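Local coordinates for protein carbonic anhydrase (Coccomyxa sp. PA, PDB 3UCJ) that probably catalyses the reversible hydration of carbon dioxide to hydrogencarbonate, as a zinc-dependent beta-class carbonic anhydrase, and is bound here to the sulfonamide inhibitor acetazolamide, at residues 102-107 with 153-158; 98-103 with 181-186; 39-44 with 94-99; 43-48 with 73-78. All coordinates share one frame; numbering follows the deposited sequence.

Contact 1. Residues 102-107 with 153-158; sequences GHYNCG and MVELNV. With ZN (zinc ion), chain C; AZM (5-acetamido-1,3,4-thiadiazole-2-sulfonamide), chain D.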
loop_
_atom_site.group_PDB
_atom_site.type_symbol
_atom_site.label_atom_id
_atom_site.label_comp_id
_atom_site.label_asym_id
_atom_site.label_seq_id
_atom_site.Cartn_x
_atom_site.Cartn_y
_atom_site.Cartn_z
ATOM N N GLY A 102 -22.108 4.449 2.523
ATOM C CA GLY A 102 -22.003 4.603 1.058
ATOM C C GLY A 102 -22.984 5.671 0.574
ATOM O O GLY A 102 -23.709 6.273 1.385
ATOM N N HIS A 103 -23.058 5.882 -0.733
ATOM C CA HIS A 103 -24.058 6.847 -1.236
ATOM C C HIS A 103 -24.574 6.437 -2.639
ATOM O O HIS A 103 -23.821 5.935 -3.504
ATOM C CB HIS A 103 -23.489 8.264 -1.293
ATOM C CG HIS A 103 -22.434 8.444 -2.335
ATOM N ND1 HIS A 103 -22.660 9.017 -3.575
ATOM C CD2 HIS A 103 -21.115 8.112 -2.314
ATOM C CE1 HIS A 103 -21.515 9.063 -4.252
ATOM N NE2 HIS A 103 -20.568 8.526 -3.506
ATOM N N TYR A 104 -25.876 6.707 -2.925
ATOM C CA TYR A 104 -26.392 6.454 -4.294
ATOM C C TYR A 104 -25.741 7.384 -5.258
ATOM O O TYR A 104 -25.227 8.441 -4.873
ATOM C CB TYR A 104 -27.950 6.615 -4.294
ATOM C CG TYR A 104 -28.556 5.528 -3.432
ATOM C CD1 TYR A 104 -29.215 5.838 -2.246
ATOM C CD2 TYR A 104 -28.399 4.165 -3.774
ATOM C CE1 TYR A 104 -29.802 4.865 -1.484
ATOM C CE2 TYR A 104 -28.965 3.168 -2.999
ATOM C CZ TYR A 104 -29.647 3.536 -1.833
ATOM O OH TYR A 104 -30.192 2.592 -1.068
ATOM N N ASN A 105 -25.690 6.993 -6.537
ATOM C CA ASN A 105 -25.046 7.796 -7.557
ATOM C C ASN A 105 -23.488 7.856 -7.373
ATOM O O ASN A 105 -22.823 8.800 -7.792
ATOM C CB ASN A 105 -25.672 9.232 -7.736
ATOM C CG ASN A 105 -25.386 9.823 -9.107
ATOM O OD1 ASN A 105 -24.670 10.830 -9.256
ATOM N ND2 ASN A 105 -26.032 9.239 -10.159
ATOM N N CYS A 106 -22.938 6.801 -6.771
ATOM C CA CYS A 106 -21.491 6.712 -6.474
ATOM C C CYS A 106 -20.842 6.184 -7.725
ATOM O O CYS A 106 -21.011 5.017 -8.049
ATOM C CB CYS A 106 -21.288 5.731 -5.310
ATOM S SG CYS A 106 -19.426 5.558 -4.994
ATOM N N GLY A 107 -20.163 7.063 -8.416
ATOM C CA GLY A 107 -19.422 6.727 -9.576
ATOM C C GLY A 107 -18.364 5.669 -9.371
ATOM O O GLY A 107 -18.023 4.963 -10.342
ATOM N N MET A 153 -25.382 -2.201 -6.235
ATOM C CA MET A 153 -23.955 -2.252 -6.028
ATOM C C MET A 153 -23.547 -1.377 -4.844
ATOM O O MET A 153 -22.778 -1.776 -4.026
ATOM C CB MET A 153 -23.225 -1.846 -7.281
ATOM C CG MET A 153 -21.732 -2.019 -7.214
ATOM S SD MET A 153 -21.200 -3.697 -7.286
ATOM C CE MET A 153 -20.738 -4.056 -5.617
ATOM N N VAL A 154 -24.086 -0.184 -4.783
ATOM C CA VAL A 154 -23.855 0.704 -3.657
ATOM C C VAL A 154 -24.185 0.024 -2.335
ATOM O O VAL A 154 -23.408 0.011 -1.435
ATOM C CB VAL A 154 -24.631 2.022 -3.823
ATOM C CG1 VAL A 154 -24.632 2.793 -2.567
ATOM C CG2 VAL A 154 -24.030 2.833 -4.906
ATOM N N GLU A 155 -25.347 -0.583 -2.263
ATOM C CA GLU A 155 -25.784 -1.269 -1.082
ATOM C C GLU A 155 -24.931 -2.466 -0.702
ATOM O O GLU A 155 -24.627 -2.665 0.439
ATOM C CB GLU A 155 -27.243 -1.679 -1.229
ATOM C CG GLU A 155 -28.182 -0.525 -1.315
ATOM C CD GLU A 155 -29.547 -0.876 -1.887
ATOM O OE1 GLU A 155 -30.296 0.045 -2.186
ATOM O OE2 GLU A 155 -29.840 -2.056 -2.048
ATOM N N LEU A 156 -24.583 -3.277 -1.674
ATOM C CA LEU A 156 -23.768 -4.451 -1.416
ATOM C C LEU A 156 -22.395 -4.006 -0.929
ATOM O O LEU A 156 -21.800 -4.693 -0.078
ATOM C CB LEU A 156 -23.581 -5.279 -2.700
ATOM C CG LEU A 156 -24.882 -6.107 -3.019
ATOM C CD1 LEU A 156 -24.774 -6.625 -4.481
ATOM C CD2 LEU A 156 -25.150 -7.165 -1.969
ATOM N N ASN A 157 -21.935 -2.909 -1.505
ATOM C CA ASN A 157 -20.613 -2.385 -1.126
ATOM C C ASN A 157 -20.666 -1.939 0.356
ATOM O O ASN A 157 -19.780 -2.324 1.187
ATOM C CB ASN A 157 -20.190 -1.265 -2.040
ATOM C CG ASN A 157 -18.722 -0.830 -1.745
ATOM O OD1 ASN A 157 -17.825 -1.683 -1.667
ATOM N ND2 ASN A 157 -18.539 0.448 -1.507
ATOM N N VAL A 158 -21.695 -1.176 0.724
ATOM C CA VAL A 158 -21.856 -0.861 2.181
ATOM C C VAL A 158 -21.777 -2.130 3.037
ATOM O O VAL A 158 -21.035 -2.199 4.062
ATOM C CB VAL A 158 -23.171 -0.060 2.483
ATOM C CG1 VAL A 158 -23.334 0.137 4.030
ATOM C CG2 VAL A 158 -23.119 1.297 1.778
HETATM ZN ZN ZN C . -18.797 7.797 -4.338
HETATM C C1 AZM D . -16.680 8.701 -8.158
HETATM C C2 AZM D . -15.765 7.685 -10.150
HETATM C C3 AZM D . -14.135 6.178 -11.023
HETATM C C4 AZM D . -13.315 5.767 -12.232
HETATM N N1 AZM D . -18.388 8.758 -5.972
HETATM N N2 AZM D . -16.930 8.380 -10.373
HETATM N N3 AZM D . -17.504 9.025 -9.155
HETATM N N4 AZM D . -15.224 6.923 -11.224
HETATM O O1 AZM D . -16.769 10.621 -6.389
HETATM O O2 AZM D . -16.063 8.392 -5.805
HETATM O O3 AZM D . -13.819 5.859 -9.846
HETATM S S1 AZM D . -17.012 9.285 -6.547
HETATM S S2 AZM D . -15.222 7.756 -8.538
#
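The ring of Y104 meets E155 at its edge: OE1 lies near the ring plane and accepts a hydrogen bond from Y104 OH (2.8 Å), on the anti side of a carboxylate turned 81° from the ring. V154 CG1 approaches the same ring obliquely. The imidazole of H103 has C106 CB against one face, 3.4 Å above the plane and offset toward the rim, while the sulfonamide N1 of acetazolamide sits at its edge. NE2 of H103 binds zinc at 2.1 Å, and ND1 donates to Y104 O, which lies 32° out of the ring plane, helping to fix the imidazole. V154 of helix 146-167 packs against the turn from strand 97-103 into helix 107-114, CG1 3.4 Å from H103 O and CG2 4.0 Å from C106 CB. V158 CG2 lies 3.4 Å from G102 N, where a side chain on the glycine would clash. K196 also bonds to Y104 OH; a phenylalanine at Y104 would probably leave E155 without its phenolic partner and the ring freer to shift. C106 SG, 2.4 Å from the metal, also caps the helix that follows. With C47 and the inhibitor, the turn completes the tetrahedral Cys-His-Cys zinc site of a beta-carbonic anhydrase.

Contact 2. Residues 98-103 with 181-186; sequences ILVCGH and LSVHGI. With ZN (zinc ion), chain C.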
loop_
_atom_site.group_PDB
_atom_site.type_symbol
_atom_site.label_atom_id
_atom_site.label_comp_id
_atom_site.label_asym_id
_atom_site.label_seq_id
_atom_site.Cartn_x
_atom_site.Cartn_y
_atom_site.Cartn_z
ATOM N N ILE A 98 -18.891 3.541 14.725
ATOM C CA ILE A 98 -18.190 3.724 13.399
ATOM C C ILE A 98 -19.341 3.686 12.360
ATOM O O ILE A 98 -20.103 2.727 12.333
ATOM C CB ILE A 98 -17.273 2.569 13.164
ATOM C CG1 ILE A 98 -16.096 2.542 14.153
ATOM C CG2 ILE A 98 -16.727 2.730 11.697
ATOM C CD1 ILE A 98 -15.359 1.231 14.202
ATOM N N LEU A 99 -19.472 4.741 11.586
ATOM C CA LEU A 99 -20.493 4.859 10.582
ATOM C C LEU A 99 -19.799 4.517 9.244
ATOM O O LEU A 99 -18.818 5.177 8.902
ATOM C CB LEU A 99 -20.919 6.299 10.535
ATOM C CG LEU A 99 -21.463 6.976 11.836
ATOM C CD1 LEU A 99 -21.692 8.466 11.628
ATOM C CD2 LEU A 99 -22.738 6.170 12.226
ATOM N N VAL A 100 -20.285 3.490 8.534
ATOM C CA VAL A 100 -19.742 3.156 7.224
ATOM C C VAL A 100 -20.803 3.597 6.295
ATOM O O VAL A 100 -21.868 2.963 6.229
ATOM C CB VAL A 100 -19.520 1.624 7.145
ATOM C CG1 VAL A 100 -18.986 1.150 5.677
ATOM C CG2 VAL A 100 -18.562 1.185 8.243
ATOM N N CYS A 101 -20.486 4.612 5.544
ATOM C CA CYS A 101 -21.500 5.267 4.748
ATOM C C CYS A 101 -21.236 5.134 3.273
ATOM O O CYS A 101 -20.243 5.687 2.801
ATOM C CB CYS A 101 -21.540 6.755 5.130
ATOM S SG CYS A 101 -22.990 7.582 4.362
ATOM N N GLY A 102 -22.108 4.449 2.523
ATOM C CA GLY A 102 -22.003 4.603 1.058
ATOM C C GLY A 102 -22.984 5.671 0.574
ATOM O O GLY A 102 -23.709 6.273 1.385
ATOM N N HIS A 103 -23.058 5.882 -0.733
ATOM C CA HIS A 103 -24.058 6.847 -1.236
ATOM C C HIS A 103 -24.574 6.437 -2.639
ATOM O O HIS A 103 -23.821 5.935 -3.504
ATOM C CB HIS A 103 -23.489 8.264 -1.293
ATOM C CG HIS A 103 -22.434 8.444 -2.335
ATOM N ND1 HIS A 103 -22.660 9.017 -3.575
ATOM C CD2 HIS A 103 -21.115 8.112 -2.314
ATOM C CE1 HIS A 103 -21.515 9.063 -4.252
ATOM N NE2 HIS A 103 -20.568 8.526 -3.506
ATOM N N LEU A 181 -18.112 -0.780 21.224
ATOM C CA LEU A 181 -17.836 -0.239 19.859
ATOM C C LEU A 181 -18.958 -0.755 19.000
ATOM O O LEU A 181 -19.115 -1.928 18.884
ATOM C CB LEU A 181 -16.452 -0.776 19.427
ATOM C CG LEU A 181 -15.912 -0.121 18.093
ATOM C CD1 LEU A 181 -15.910 1.391 18.103
ATOM C CD2 LEU A 181 -14.530 -0.745 17.959
ATOM N N SER A 182 -19.706 0.121 18.369
ATOM C CA SER A 182 -20.704 -0.294 17.419
ATOM C C SER A 182 -20.339 0.117 15.939
ATOM O O SER A 182 -19.655 1.101 15.740
ATOM C CB SER A 182 -22.034 0.345 17.781
ATOM O OG SER A 182 -22.056 1.746 17.638
ATOM N N VAL A 183 -20.909 -0.602 14.975
ATOM C CA VAL A 183 -20.590 -0.409 13.513
ATOM C C VAL A 183 -21.948 -0.357 12.821
ATOM O O VAL A 183 -22.872 -1.140 13.166
ATOM C CB VAL A 183 -19.741 -1.560 13.024
ATOM C CG1 VAL A 183 -19.337 -1.328 11.495
ATOM C CG2 VAL A 183 -18.454 -1.720 13.908
ATOM N N HIS A 184 -22.118 0.662 11.992
ATOM C CA HIS A 184 -23.361 1.004 11.297
ATOM C C HIS A 184 -23.241 1.069 9.807
ATOM O O HIS A 184 -22.376 1.832 9.291
ATOM C CB HIS A 184 -23.821 2.351 11.807
ATOM C CG HIS A 184 -23.857 2.413 13.313
ATOM N ND1 HIS A 184 -24.996 2.123 14.045
ATOM C CD2 HIS A 184 -22.863 2.613 14.219
ATOM C CE1 HIS A 184 -24.725 2.221 15.335
ATOM N NE2 HIS A 184 -23.437 2.499 15.474
ATOM N N GLY A 185 -24.069 0.300 9.101
ATOM C CA GLY A 185 -24.129 0.441 7.673
ATOM C C GLY A 185 -25.167 1.438 7.254
ATOM O O GLY A 185 -26.366 1.202 7.504
ATOM N N ILE A 186 -24.784 2.558 6.659
ATOM C CA ILE A 186 -25.748 3.558 6.224
ATOM C C ILE A 186 -25.477 3.988 4.787
ATOM O O ILE A 186 -24.382 3.688 4.195
ATOM C CB ILE A 186 -25.724 4.797 7.146
ATOM C CG1 ILE A 186 -24.279 5.385 7.254
ATOM C CG2 ILE A 186 -26.165 4.440 8.510
ATOM C CD1 ILE A 186 -24.249 6.841 7.891
HETATM ZN ZN ZN C . -18.797 7.797 -4.338
#
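I186 carries CG1 between its backbone N and carbonyl carbon (chi1 55°), which lays CG1 against C101 CB at 3.7 Å and brings CD1 to 3.8 Å from C101 SG. C101 thus presents both CB and SG to the isoleucine. On H184, CG stands anti to the carbonyl carbon (chi1 -50°), and the ring turns its CD2 edge to I98 O, which lies near the ring plane at 3.3 Å. L99 CD2 comes obliquely to the same imidazole and also touches H184 CB. The far end of the ring is tied to its own strand, H184 NE2 and S182 OG being hydrogen-bonded at 2.7 Å. On the opposite face of the sheet from C101, L99, H184 and I186 lie I98, V100 and V183; I98 CD1 is near V183 CG2 and also reaches L181 CD1 at 3.9 Å, and V100 CG2 meets V183 CG1.

Between the two layers of side chains runs a regular parallel ladder. I98 N bonds to S182 O, H184 N to I98 O, V100 N to H184 O, I186 N to V100 O and G102 N to I186 O; the bond from I186 N is almost straight, 178° at the hydrogen.

Strand 97-103 is the middle strand of five and 182-189 its neighbour, the pair being flanked by strand 42-47 and the antiparallel strand 194-202. V165 of helix 146-167 packs on I98, V100 and V183, and V171 of helix 169-176 on I98 and L181, whereas L9 of the second subunit covers L99, H184 and I186.

Contact 3. Residues 39-44 with 94-99; sequences APEYLY and KIKHIL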
loop_
_atom_site.group_PDB
_atom_site.type_symbol
_atom_site.label_atom_id
_atom_site.label_comp_id
_atom_site.label_asym_id
_atom_site.label_seq_id
_atom_site.Cartn_x
_atom_site.Cartn_y
_atom_site.Cartn_z
ATOM N N ALA A 39 -12.463 14.900 21.426
ATOM C CA ALA A 39 -13.058 13.701 22.003
ATOM C C ALA A 39 -14.351 13.321 21.257
ATOM O O ALA A 39 -15.497 13.313 21.805
ATOM C CB ALA A 39 -13.305 13.913 23.596
ATOM N N PRO A 40 -14.212 12.951 19.938
ATOM C CA PRO A 40 -15.349 12.576 19.115
ATOM C C PRO A 40 -15.851 11.241 19.574
ATOM O O PRO A 40 -15.051 10.381 19.975
ATOM C CB PRO A 40 -14.676 12.447 17.671
ATOM C CG PRO A 40 -13.303 11.984 17.993
ATOM C CD PRO A 40 -12.976 13.022 19.126
ATOM N N GLU A 41 -17.167 11.037 19.457
ATOM C CA GLU A 41 -17.697 9.732 19.706
ATOM C C GLU A 41 -17.821 8.863 18.441
ATOM O O GLU A 41 -18.100 7.694 18.571
ATOM C CB GLU A 41 -19.083 9.829 20.358
ATOM C CG GLU A 41 -18.897 10.345 21.813
ATOM C CD GLU A 41 -20.196 10.337 22.569
ATOM O OE1 GLU A 41 -20.143 9.896 23.761
ATOM O OE2 GLU A 41 -21.227 10.747 21.949
ATOM N N TYR A 42 -17.638 9.467 17.262
ATOM C CA TYR A 42 -17.932 8.772 15.985
ATOM C C TYR A 42 -16.626 8.774 15.108
ATOM O O TYR A 42 -15.889 9.760 15.122
ATOM C CB TYR A 42 -18.948 9.555 15.197
ATOM C CG TYR A 42 -20.351 9.469 15.788
ATOM C CD1 TYR A 42 -21.196 8.394 15.465
ATOM C CD2 TYR A 42 -20.788 10.455 16.694
ATOM C CE1 TYR A 42 -22.470 8.275 16.011
ATOM C CE2 TYR A 42 -22.083 10.376 17.250
ATOM C CZ TYR A 42 -22.899 9.272 16.916
ATOM O OH TYR A 42 -24.119 9.190 17.464
ATOM N N LEU A 43 -16.375 7.644 14.469
ATOM C CA LEU A 43 -15.537 7.648 13.194
ATOM C C LEU A 43 -16.530 7.495 12.046
ATOM O O LEU A 43 -17.377 6.633 12.125
ATOM C CB LEU A 43 -14.660 6.443 13.254
ATOM C CG LEU A 43 -13.947 6.068 11.864
ATOM C CD1 LEU A 43 -13.040 7.176 11.481
ATOM C CD2 LEU A 43 -13.150 4.809 12.060
ATOM N N TYR A 44 -16.349 8.237 10.935
ATOM C CA TYR A 44 -17.183 8.040 9.775
ATOM C C TYR A 44 -16.146 7.661 8.668
ATOM O O TYR A 44 -15.104 8.296 8.558
ATOM C CB TYR A 44 -17.846 9.323 9.427
ATOM C CG TYR A 44 -18.469 9.466 8.043
ATOM C CD1 TYR A 44 -19.836 9.293 7.845
ATOM C CD2 TYR A 44 -17.675 9.847 6.918
ATOM C CE1 TYR A 44 -20.420 9.493 6.581
ATOM C CE2 TYR A 44 -18.240 10.043 5.706
ATOM C CZ TYR A 44 -19.604 9.863 5.518
ATOM O OH TYR A 44 -20.108 10.042 4.252
ATOM N N LYS A 94 -10.910 6.198 21.739
ATOM C CA LYS A 94 -11.981 5.324 22.231
ATOM C C LYS A 94 -13.317 5.829 21.763
ATOM O O LYS A 94 -14.271 6.060 22.556
ATOM C CB LYS A 94 -11.898 5.151 23.788
ATOM C CG LYS A 94 -10.524 4.753 24.245
ATOM C CD LYS A 94 -10.357 5.083 25.783
ATOM C CE LYS A 94 -8.900 4.951 26.291
ATOM N NZ LYS A 94 -8.607 3.501 26.543
ATOM N N ILE A 95 -13.463 5.968 20.437
ATOM C CA ILE A 95 -14.725 6.385 19.910
ATOM C C ILE A 95 -15.665 5.211 20.234
ATOM O O ILE A 95 -15.193 4.064 20.483
ATOM C CB ILE A 95 -14.679 6.496 18.298
ATOM C CG1 ILE A 95 -14.058 5.185 17.806
ATOM C CG2 ILE A 95 -14.040 7.806 17.894
ATOM C CD1 ILE A 95 -14.684 4.774 16.431
ATOM N N LYS A 96 -16.966 5.474 20.154
ATOM C CA LYS A 96 -18.002 4.475 20.432
ATOM C C LYS A 96 -18.709 3.886 19.226
ATOM O O LYS A 96 -19.214 2.758 19.328
ATOM C CB LYS A 96 -19.092 5.155 21.317
ATOM C CG LYS A 96 -18.494 5.588 22.707
ATOM C CD LYS A 96 -19.645 6.101 23.636
ATOM C CE LYS A 96 -19.048 6.542 24.948
ATOM N NZ LYS A 96 -20.042 7.494 25.512
ATOM N N HIS A 97 -18.760 4.634 18.125
ATOM C CA HIS A 97 -19.584 4.249 16.973
ATOM C C HIS A 97 -18.772 4.483 15.646
ATOM O O HIS A 97 -18.227 5.574 15.448
ATOM C CB HIS A 97 -20.828 5.124 16.879
ATOM C CG HIS A 97 -21.541 5.321 18.190
ATOM N ND1 HIS A 97 -22.047 4.255 18.926
ATOM C CD2 HIS A 97 -21.800 6.453 18.916
ATOM C CE1 HIS A 97 -22.616 4.731 20.035
ATOM N NE2 HIS A 97 -22.500 6.056 20.048
ATOM N N ILE A 98 -18.891 3.541 14.725
ATOM C CA ILE A 98 -18.190 3.724 13.399
ATOM C C ILE A 98 -19.341 3.686 12.360
ATOM O O ILE A 98 -20.103 2.727 12.333
ATOM C CB ILE A 98 -17.273 2.569 13.164
ATOM C CG1 ILE A 98 -16.096 2.542 14.153
ATOM C CG2 ILE A 98 -16.727 2.730 11.697
ATOM C CD1 ILE A 98 -15.359 1.231 14.202
ATOM N N LEU A 99 -19.472 4.741 11.586
ATOM C CA LEU A 99 -20.493 4.859 10.582
ATOM C C LEU A 99 -19.799 4.517 9.244
ATOM O O LEU A 99 -18.818 5.177 8.902
ATOM C CB LEU A 99 -20.919 6.299 10.535
ATOM C CG LEU A 99 -21.463 6.976 11.836
ATOM C CD1 LEU A 99 -21.692 8.466 11.628
ATOM C CD2 LEU A 99 -22.738 6.170 12.226
#
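Y42 and H97 make the close aromatic contact of this pair, H97 CD2 lying over one face of the tyrosine ring, 3.5 Å from Y42 CE1, with the two rings inclined at 42°. L99 CD1 reaches Y42 CD1 at 3.9 Å, and L12 of the second subunit packs on Y42. H97 ND1 is hydrogen-bonded to S182 OG. On the L43 side of the sheet the loop residue I95 packs closely: chi1 of 49° turns CG1, and with it CD1, to L43 CB, 3.6 Å from CD1, while CG2 lies near P40 O. L43 and I98 lie alongside each other there, and L86 of helix 80-92 packs on both. The strands are parallel neighbours in the alpha/beta sheet, joined by the bonds L43 N to H97 O and L99 N to L43 O. At the N-terminal end E41 O accepts from two successive amides, K96 N and H97 N, the former from above the carbonyl plane. Beyond it lies the solvent side, where the extended chains of E41 and K96 run side by side to a salt bridge between OE1 and NZ (3.0 Å). An alanine at E41 would probably leave the K96 ammonium without this carboxylate and freer to swing into solvent.

Contact 4. Residues 43-48 with 73-78; sequences LYIGCA and NLVSNK. With ZN (zinc ion), chain C; AZM (5-acetamido-1,3,4-thiadiazole-2-sulfonamide), chain D.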
loop_
_atom_site.group_PDB
_atom_site.type_symbol
_atom_site.label_atom_id
_atom_site.label_comp_id
_atom_site.label_asym_id
_atom_site.label_seq_id
_atom_site.Cartn_x
_atom_site.Cartn_y
_atom_site.Cartn_z
ATOM N N LEU A 43 -16.375 7.644 14.469
ATOM C CA LEU A 43 -15.537 7.648 13.194
ATOM C C LEU A 43 -16.530 7.495 12.046
ATOM O O LEU A 43 -17.377 6.633 12.125
ATOM C CB LEU A 43 -14.660 6.443 13.254
ATOM C CG LEU A 43 -13.947 6.068 11.864
ATOM C CD1 LEU A 43 -13.040 7.176 11.481
ATOM C CD2 LEU A 43 -13.150 4.809 12.060
ATOM N N TYR A 44 -16.349 8.237 10.935
ATOM C CA TYR A 44 -17.183 8.040 9.775
ATOM C C TYR A 44 -16.146 7.661 8.668
ATOM O O TYR A 44 -15.104 8.296 8.558
ATOM C CB TYR A 44 -17.846 9.323 9.427
ATOM C CG TYR A 44 -18.469 9.466 8.043
ATOM C CD1 TYR A 44 -19.836 9.293 7.845
ATOM C CD2 TYR A 44 -17.675 9.847 6.918
ATOM C CE1 TYR A 44 -20.420 9.493 6.581
ATOM C CE2 TYR A 44 -18.240 10.043 5.706
ATOM C CZ TYR A 44 -19.604 9.863 5.518
ATOM O OH TYR A 44 -20.108 10.042 4.252
ATOM N N ILE A 45 -16.506 6.631 7.924
ATOM C CA ILE A 45 -15.733 6.182 6.709
ATOM C C ILE A 45 -16.761 6.318 5.579
ATOM O O ILE A 45 -17.847 5.624 5.632
ATOM C CB ILE A 45 -15.386 4.760 6.840
ATOM C CG1 ILE A 45 -14.431 4.527 8.056
ATOM C CG2 ILE A 45 -14.655 4.253 5.497
ATOM C CD1 ILE A 45 -14.266 3.076 8.467
ATOM N N GLY A 46 -16.460 7.199 4.633
ATOM C CA GLY A 46 -17.409 7.481 3.560
ATOM C C GLY A 46 -16.671 7.776 2.287
ATOM O O GLY A 46 -15.441 7.690 2.241
ATOM N N CYS A 47 -17.435 8.157 1.270
ATOM C CA CYS A 47 -16.855 8.414 -0.066
ATOM C C CYS A 47 -16.293 9.834 -0.196
ATOM O O CYS A 47 -16.877 10.767 0.413
ATOM C CB CYS A 47 -17.962 8.166 -1.164
ATOM S SG CYS A 47 -17.113 8.179 -2.727
ATOM N N ALA A 48 -15.229 10.033 -1.004
ATOM C CA ALA A 48 -14.611 11.266 -1.230
ATOM C C ALA A 48 -15.506 12.211 -2.104
ATOM O O ALA A 48 -15.241 13.353 -2.203
ATOM C CB ALA A 48 -13.236 11.041 -1.926
ATOM N N ASN A 73 -15.512 4.600 -0.461
ATOM C CA ASN A 73 -15.729 4.231 0.898
ATOM C C ASN A 73 -15.309 2.807 1.225
ATOM O O ASN A 73 -16.008 2.014 1.833
ATOM C CB ASN A 73 -17.163 4.610 1.425
ATOM C CG ASN A 73 -18.330 4.016 0.624
ATOM O OD1 ASN A 73 -18.920 4.704 -0.244
ATOM N ND2 ASN A 73 -18.741 2.822 0.979
ATOM N N LEU A 74 -14.090 2.496 0.825
ATOM C CA LEU A 74 -13.615 1.142 0.909
ATOM C C LEU A 74 -12.743 0.975 2.192
ATOM O O LEU A 74 -12.039 1.877 2.565
ATOM C CB LEU A 74 -12.648 0.909 -0.248
ATOM C CG LEU A 74 -13.361 1.030 -1.634
ATOM C CD1 LEU A 74 -12.316 0.572 -2.626
ATOM C CD2 LEU A 74 -14.518 0.020 -1.797
ATOM N N VAL A 75 -12.761 -0.218 2.726
ATOM C CA VAL A 75 -11.991 -0.545 3.955
ATOM C C VAL A 75 -11.240 -1.826 3.691
ATOM O O VAL A 75 -11.844 -2.914 3.488
ATOM C CB VAL A 75 -13.004 -0.773 5.129
ATOM C CG1 VAL A 75 -12.257 -1.241 6.456
ATOM C CG2 VAL A 75 -13.817 0.455 5.335
ATOM N N SER A 76 -9.889 -1.775 3.722
ATOM C CA SER A 76 -9.158 -2.966 3.590
ATOM C C SER A 76 -8.106 -3.001 4.718
ATOM O O SER A 76 -7.505 -1.966 5.003
ATOM C CB SER A 76 -8.312 -2.868 2.271
ATOM O OG SER A 76 -7.391 -3.959 2.227
ATOM N N ASN A 77 -7.820 -4.216 5.220
ATOM C CA ASN A 77 -6.769 -4.420 6.260
ATOM C C ASN A 77 -5.412 -4.051 5.722
ATOM O O ASN A 77 -4.491 -3.661 6.504
ATOM C CB ASN A 77 -6.688 -5.889 6.597
ATOM C CG ASN A 77 -7.915 -6.413 7.426
ATOM O OD1 ASN A 77 -8.708 -5.648 7.996
ATOM N ND2 ASN A 77 -8.028 -7.723 7.453
ATOM N N LYS A 78 -5.318 -4.049 4.370
ATOM C CA LYS A 78 -4.018 -3.719 3.778
ATOM C C LYS A 78 -3.892 -2.311 3.321
ATOM O O LYS A 78 -2.920 -1.989 2.632
ATOM C CB LYS A 78 -3.728 -4.741 2.687
ATOM C CG LYS A 78 -3.504 -6.129 3.326
ATOM C CD LYS A 78 -3.454 -7.336 2.380
ATOM C CE LYS A 78 -2.150 -7.296 1.443
ATOM N NZ LYS A 78 -1.850 -8.684 0.839
HETATM ZN ZN ZN C . -18.797 7.797 -4.338
HETATM C C1 AZM D . -16.680 8.701 -8.158
HETATM C C2 AZM D . -15.765 7.685 -10.150
HETATM C C3 AZM D . -14.135 6.178 -11.023
HETATM C C4 AZM D . -13.315 5.767 -12.232
HETATM N N1 AZM D . -18.388 8.758 -5.972
HETATM N N2 AZM D . -16.930 8.380 -10.373
HETATM N N3 AZM D . -17.504 9.025 -9.155
HETATM N N4 AZM D . -15.224 6.923 -11.224
HETATM O O1 AZM D . -16.769 10.621 -6.389
HETATM O O2 AZM D . -16.063 8.392 -5.805
HETATM O O3 AZM D . -13.819 5.859 -9.846
HETATM S S1 AZM D . -17.012 9.285 -6.547
HETATM S S2 AZM D . -15.222 7.756 -8.538
#
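I45 and V75 meet through methyl groups, I45 CG2 lying 3.9 Å from V75 CG2 where the two side chains cross at about a right angle. They join strand 42-47 of the alpha/beta sheet, which ends at the zinc ligand C47, to the loop that leads from strand 65-70 into helix 80-92. I45 CD1 touches the same V75 CG2 at 4.1 Å, so that both branches of the isoleucine close on one methyl of the valine. Around this pair, C82 and M83 of helix 80-92 and V165 of helix 146-167 pack on V75.

The positive backbone phi of N73 (53°) goes with CB resting against the strand, 3.3 Å from G46 C and 3.6 Å from C47 N. CG then stands between the backbone N and carbonyl carbon (chi1 57°), which directs the amide so that OD1 lies 3.7 Å from C47 CB. On G46 a side chain would point away from the loop and run into the ring of Y44. Further along the loop, S76 OG accepts from K78 N in an ST turn, and K78 NZ makes a salt bridge to D129 of the third subunit. At the metal end, C47 places SG anti to the backbone N (chi1 -169°); this sulfur binds zinc at 2.4 Å and lies 3.3 Å from O2 of acetazolamide.

Overall arrangement
From the N terminus, residues 39-44, leading into strand 42-47, open contact 3, and the strand itself opens contact 4. Contact 4 closes first, within the span of contact 3, bringing loop 73-78 back to the strand; contact 3 closes after helix 80-92, when residues 94-99 pair beside it. Contact 2 begins on the stretch where contact 3 ends, sharing I98 and L99, which makes strand 97-103 the centre of three. The helical excursion that follows is closed by contact 1 on helix 146-167, inside the longer span that contact 2 closes on strand 182-189. Contacts 1 and 4 meet at the zinc through H103 and C47, and beside it G102 CA packs on N73 OD1.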